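Local atomic coordinates of ditrans,polycis-undecaprenyl-diphosphate synthase ((2E,6E)-farnesyl-diphosphate specific) (Acinetobacter baumannii, PDB entry 6ACS), a protein that probably condenses eight isopentenyl diphosphate units onto farnesyl diphosphate to make undecaprenyl diphosphate, the precursor of the lipid carrier for bacterial cell-wall polysaccharides. Residues B[184-187]-B[193-196]. Numbering follows the deposited sequence. Where two conformers were deposited one is given.
Sequences LIRT and ISNF
Leu-184 starts the contact with its methyl CD1, which reaches from strand 183-186 into the loop 193-196 and meets two apolar side chains there. It lies 4.1 Å from Phe-196 CD2, approaching the ring obliquely, and, in one of the two conformers modelled for Ile-193, 4.3 Å from Ile-193 CG2; the other methyl of Leu-184, CD2, is also near that CG2. CB of Leu-184 already points to the loop; the first torsion sets CG opposite the backbone N (chi1 -176°), and the second places CD1 against the ring. Phe-196 also stacks on Phe-60 and touches Ala-14 and Ile-16 of strand 12-17, joining the loop to the sheet.

Two residues on, Arg-186 projects from the same side of the strand and makes the polar half of the contact. Its chain runs extended from CG to NE, and this length brings the guanidinium edge to Ser-194. NH1 donates to OG of Ser-194 at 2.6 Å, with an N-H...O angle of 153°; the oxygen sits only 2° out of the guanidinium plane. Ser-194 CB follows at 3.3 Å from NH1. The same NH1 also bonds to the backbone oxygen of Arg-192, while NH2 forms a salt bridge with Asp-18 and Phe-62 adds a cation-pi contact. Bonds through both terminal nitrogens should fix the rotation of the buried guanidinium.

Asp-18 is the predicted catalytic and magnesium-binding residue, and Arg-186, Ile-193 and Ser-194 are predicted to bind substrate. The whole is consistent with the diphosphate-binding active site of a cis-prenyltransferase, built where a strand of the parallel sheet, lying between 12-17 and 205-208, ends and its following loop turns back beside it.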
loop_
_atom_site.group_PDB
_atom_site.type_symbol
_atom_site.label_atom_id
_atom_site.label_comp_id
_atom_site.label_asym_id
_atom_site.label_seq_id
_atom_site.Cartn_x
_atom_site.Cartn_y
_atom_site.Cartn_z
ATOM N N LEU B 184 -3.909 4.182 9.212
ATOM C CA LEU B 184 -5.051 3.550 8.565
ATOM C C LEU B 184 -5.600 2.510 9.528
ATOM O O LEU B 184 -4.879 1.594 9.921
ATOM C CB LEU B 184 -4.653 2.923 7.225
ATOM C CG LEU B 184 -5.770 2.293 6.379
ATOM C CD1 LEU B 184 -5.327 2.292 4.908
ATOM C CD2 LEU B 184 -6.109 0.893 6.842
ATOM N N ILE B 185 -6.885 2.625 9.860
ATOM C CA ILE B 185 -7.579 1.714 10.769
ATOM C C ILE B 185 -8.469 0.812 9.939
ATOM O O ILE B 185 -9.239 1.302 9.107
ATOM C CB ILE B 185 -8.437 2.501 11.771
ATOM C CG1 ILE B 185 -7.559 3.325 12.686
ATOM C CG2 ILE B 185 -9.392 1.582 12.562
ATOM C CD1 ILE B 185 -8.333 4.417 13.408
ATOM N N ARG B 186 -8.422 -0.486 10.201
ATOM C CA ARG B 186 -9.406 -1.382 9.612
ATOM C C ARG B 186 -10.109 -2.160 10.710
ATOM O O ARG B 186 -9.465 -2.902 11.459
ATOM C CB ARG B 186 -8.787 -2.351 8.626
ATOM C CG ARG B 186 -9.886 -3.253 8.158
ATOM C CD ARG B 186 -9.522 -4.108 7.060
ATOM N NE ARG B 186 -10.686 -4.915 6.700
ATOM C CZ ARG B 186 -10.840 -5.459 5.508
ATOM N NH1 ARG B 186 -9.907 -5.275 4.595
ATOM N NH2 ARG B 186 -11.909 -6.198 5.241
ATOM N N THR B 187 -11.434 -2.025 10.765
ATOM C CA THR B 187 -12.259 -2.764 11.704
ATOM C C THR B 187 -12.728 -4.064 11.054
ATOM O O THR B 187 -12.488 -4.321 9.872
ATOM C CB THR B 187 -13.451 -1.902 12.155
ATOM O OG1 THR B 187 -14.298 -1.620 11.027
ATOM C CG2 THR B 187 -12.954 -0.576 12.713
ATOM N N ILE B 193 -5.539 -4.444 3.535
ATOM C CA ILE B 193 -5.974 -3.100 3.171
ATOM C C ILE B 193 -7.038 -3.118 2.090
ATOM O O ILE B 193 -7.691 -2.084 1.872
ATOM C CB ILE B 193 -4.803 -2.190 2.757
ATOM C CG1 ILE B 193 -3.893 -2.859 1.728
ATOM C CG2 ILE B 193 -4.047 -1.757 3.993
ATOM C CD1 ILE B 193 -2.631 -2.049 1.450
ATOM N N SER B 194 -7.265 -4.268 1.447
ATOM C CA SER B 194 -8.389 -4.509 0.539
ATOM C C SER B 194 -8.579 -3.368 -0.464
ATOM O O SER B 194 -9.684 -2.860 -0.657
ATOM C CB SER B 194 -9.677 -4.746 1.321
ATOM O OG SER B 194 -9.563 -5.903 2.133
ATOM N N ASN B 195 -7.491 -2.990 -1.125
ATOM C CA ASN B 195 -7.593 -2.108 -2.288
ATOM C C ASN B 195 -8.188 -0.749 -1.910
ATOM O O ASN B 195 -8.968 -0.153 -2.659
ATOM C CB ASN B 195 -8.421 -2.768 -3.390
ATOM C CG ASN B 195 -8.330 -2.020 -4.705
ATOM O OD1 ASN B 195 -7.300 -1.427 -5.021
ATOM N ND2 ASN B 195 -9.421 -2.013 -5.455
ATOM N N PHE B 196 -7.786 -0.230 -0.758
ATOM C CA PHE B 196 -8.227 1.112 -0.404
ATOM C C PHE B 196 -7.088 2.016 -0.874
ATOM O O PHE B 196 -6.638 1.858 -2.013
ATOM C CB PHE B 196 -8.607 1.149 1.096
ATOM C CG PHE B 196 -9.141 2.482 1.607
ATOM C CD1 PHE B 196 -9.986 3.268 0.850
ATOM C CD2 PHE B 196 -8.904 2.850 2.921
ATOM C CE1 PHE B 196 -10.474 4.477 1.348
ATOM C CE2 PHE B 196 -9.420 4.046 3.448
ATOM C CZ PHE B 196 -10.199 4.857 2.663
#